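Local coordinates for protein Arf-GAP (Mus musculus, PDB 5C79) that probably activates GTP hydrolysis by the small GTPase Arf1 in a phosphoinositide-dependent way, its PH domain binding phosphatidylinositol 4,5-bisphosphate, at residues 68-73 with 106-111. Sequence-based numbering, arbitrary orientation.
With PBU ((2R)-3-{[(R)-hydroxy{[(1R,2R,3S,4R,5R,6S)-2,3,6-trihydroxy-4,5-bis(phosphonooxy)cyclohexyl]oxy}phosphoryl]oxy}propane-1 ,2-diyl dibutanoate), chain C.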
# COMPACT_ATOMS: atom_id res chain seq x y z
N LEU A 68 -3.13 -6.61 -1.21
CA LEU A 68 -1.83 -6.01 -0.92
C LEU A 68 -1.14 -6.97 0.05
O LEU A 68 -1.65 -7.21 1.16
CB LEU A 68 -1.94 -4.62 -0.26
CG LEU A 68 -0.62 -4.00 0.19
CD1 LEU A 68 0.37 -3.81 -0.97
CD2 LEU A 68 -0.87 -2.71 0.94
N THR A 69 0.02 -7.47 -0.36
CA THR A 69 0.81 -8.38 0.48
C THR A 69 1.97 -7.55 1.01
O THR A 69 2.71 -6.93 0.22
CB THR A 69 1.26 -9.63 -0.32
OG1 THR A 69 0.10 -10.42 -0.63
CG2 THR A 69 2.19 -10.51 0.46
N ILE A 70 2.10 -7.50 2.34
CA ILE A 70 3.14 -6.71 2.99
C ILE A 70 4.08 -7.68 3.71
O ILE A 70 3.66 -8.37 4.65
CB ILE A 70 2.60 -5.71 4.03
CG1 ILE A 70 1.52 -4.83 3.44
CG2 ILE A 70 3.72 -4.84 4.55
CD1 ILE A 70 0.63 -4.17 4.48
N SER A 71 5.32 -7.71 3.27
CA SER A 71 6.30 -8.63 3.83
C SER A 71 6.73 -8.15 5.18
O SER A 71 6.68 -6.97 5.51
CB SER A 71 7.50 -8.83 2.90
OG SER A 71 7.06 -9.38 1.67
N HIS A 72 7.09 -9.10 6.03
CA HIS A 72 7.70 -8.76 7.30
C HIS A 72 9.21 -8.57 7.09
O HIS A 72 9.75 -8.81 6.01
CB HIS A 72 7.43 -9.87 8.33
CG HIS A 72 5.99 -10.16 8.51
ND1 HIS A 72 5.16 -9.39 9.28
CD2 HIS A 72 5.23 -11.15 8.01
CE1 HIS A 72 3.94 -9.90 9.26
NE2 HIS A 72 3.95 -10.97 8.49
N ALA A 73 9.87 -8.10 8.13
CA ALA A 73 11.33 -7.90 8.10
C ALA A 73 12.07 -9.24 7.90
O ALA A 73 13.01 -9.36 7.10
CB ALA A 73 11.78 -7.24 9.39
N ARG A 106 -6.69 -1.69 11.62
CA ARG A 106 -5.40 -1.04 11.65
C ARG A 106 -5.31 0.02 10.55
O ARG A 106 -5.77 -0.21 9.45
CB ARG A 106 -4.31 -2.09 11.38
CG ARG A 106 -2.95 -1.48 11.32
CD ARG A 106 -1.85 -2.47 11.49
NE ARG A 106 -0.61 -1.69 11.49
CZ ARG A 106 0.60 -2.22 11.56
NH1 ARG A 106 0.77 -3.51 11.67
NH2 ARG A 106 1.66 -1.41 11.52
N THR A 107 -4.60 1.10 10.83
CA THR A 107 -4.18 2.03 9.76
C THR A 107 -2.68 1.89 9.53
O THR A 107 -1.91 2.08 10.44
CB THR A 107 -4.57 3.47 10.09
OG1 THR A 107 -6.00 3.55 10.11
CG2 THR A 107 -4.06 4.44 9.04
N TYR A 108 -2.30 1.51 8.32
CA TYR A 108 -0.91 1.49 7.90
C TYR A 108 -0.47 2.87 7.44
O TYR A 108 -1.21 3.53 6.70
CB TYR A 108 -0.74 0.48 6.78
CG TYR A 108 -0.78 -0.94 7.22
CD1 TYR A 108 -2.00 -1.65 7.28
CD2 TYR A 108 0.39 -1.61 7.55
CE1 TYR A 108 -2.01 -2.98 7.69
CE2 TYR A 108 0.37 -2.95 7.93
CZ TYR A 108 -0.83 -3.61 8.04
OH TYR A 108 -0.78 -4.96 8.38
N HIS A 109 0.70 3.32 7.88
CA HIS A 109 1.25 4.61 7.43
C HIS A 109 2.38 4.26 6.49
O HIS A 109 3.39 3.70 6.94
CB HIS A 109 1.79 5.48 8.56
CG HIS A 109 0.78 5.69 9.62
ND1 HIS A 109 -0.38 6.40 9.40
CD2 HIS A 109 0.70 5.23 10.89
CE1 HIS A 109 -1.11 6.40 10.50
NE2 HIS A 109 -0.48 5.70 11.42
N PHE A 110 2.22 4.59 5.21
CA PHE A 110 3.22 4.27 4.20
C PHE A 110 3.86 5.52 3.65
O PHE A 110 3.29 6.61 3.71
CB PHE A 110 2.59 3.52 3.02
CG PHE A 110 2.15 2.11 3.32
CD1 PHE A 110 3.06 1.14 3.74
CD2 PHE A 110 0.81 1.74 3.17
CE1 PHE A 110 2.65 -0.16 3.97
CE2 PHE A 110 0.40 0.45 3.41
CZ PHE A 110 1.31 -0.52 3.82
N GLN A 111 5.06 5.36 3.12
CA GLN A 111 5.71 6.41 2.32
C GLN A 111 6.37 5.79 1.11
O GLN A 111 7.10 4.79 1.22
CB GLN A 111 6.66 7.24 3.17
CG GLN A 111 7.24 8.44 2.45
CD GLN A 111 8.11 9.30 3.32
OE1 GLN A 111 9.34 9.30 3.21
NE2 GLN A 111 7.47 10.08 4.19
P1 PBU C . 11.93 -3.40 15.28
P4 PBU C . 4.23 -3.15 13.25
P5 PBU C . 7.14 -6.18 10.74
C3' PBU C . 13.03 -2.82 17.57
C2' PBU C . 12.32 -2.99 18.89
O2' PBU C . 12.01 -1.70 19.44
C1' PBU C . 13.17 -3.91 19.78
O1' PBU C . 12.28 -4.79 20.45
C1 PBU C . 9.38 -3.52 14.40
O1 PBU C . 10.41 -3.99 15.27
C2 PBU C . 8.39 -2.56 15.10
O2 PBU C . 7.71 -3.08 16.25
C3 PBU C . 7.29 -2.19 14.17
O3 PBU C . 6.32 -1.35 14.86
C4 PBU C . 6.71 -3.49 13.60
O4 PBU C . 5.72 -3.10 12.75
C5 PBU C . 7.63 -4.36 12.78
O5 PBU C . 7.02 -5.56 12.23
C6 PBU C . 8.71 -4.75 13.74
O6 PBU C . 9.60 -5.48 12.95
C7 PBU C . 13.13 -0.87 19.91
O7 PBU C . 13.84 -0.27 19.12
C8 PBU C . 13.35 -0.73 21.40
C9 PBU C . 12.49 0.42 21.89
C10 PBU C . 11.07 0.19 21.43
C11 PBU C . 12.31 -6.24 20.33
O11 PBU C . 12.75 -6.78 19.33
C12 PBU C . 11.80 -7.05 21.49
C13 PBU C . 12.56 -6.61 22.74
C14 PBU C . 11.93 -5.40 23.38
O41 PBU C . 3.83 -1.96 14.11
O42 PBU C . 4.15 -4.57 13.81
O43 PBU C . 3.53 -2.90 11.94
O51 PBU C . 5.85 -6.98 10.73
O52 PBU C . 7.04 -4.93 9.89
O53 PBU C . 8.36 -6.93 10.39
OP1 PBU C . 12.48 -3.80 16.71
OP2 PBU C . 11.85 -1.89 15.06
OP3 PBU C . 12.84 -4.23 14.42
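The ring of Tyr108 is sandwiched between an aliphatic methyl and a guanidinium: Ile70 CD1 sits over one face, 3.9 Å from the ring centroid in a CH-pi contact, and the Arg106 guanidinium lies over the opposite face, with NE 3.8 Å above the ring plane. The same Ile70 methyl meets Phe110 quite differently, in the plane of its ring and at its edge, CD1 to CZ 3.8 Å. Ile70 CG1 is anti to the carbonyl carbon (chi1 -53°), and the extended chi2 of 161° carries CD1 into the notch between the two aromatic rings. Leu68 CD2 adds a looser apolar contact with Phe110 CE2 at 4.2 Å. No hydrogen bond joins the segments; strands 67-70 and 106-111 face each other across the core of the PH-domain beta barrel, and Leu101 touches both Leu68 and Phe110.

At the mouth of this core the two segments divide the bound lipid headgroup. His72 ND1 gives a nearly straight hydrogen bond (176°) in its ring plane to O51 of the 5-phosphate, 2.9 Å, and Ala73 N holds O53 at 3.0 Å. From strand 106-111, the extended Arg106 turns its guanidinium edge to O43 of the 4-phosphate; the NH1 bond (2.8 Å) is weak, and NH2 lies so close to O43 that its exact placing is doubtful. Lys47, Arg53, Gln57 and Arg59 also hold the lipid. With Arg106 replaced by an alanine, O43 is likely to lose this cationic mate and Tyr108 the guanidinium over one face. The chemistry thus implies an apolar floor beneath a cationic rim, consistent with binding of a headgroup phosphorylated at both the 4- and 5-positions.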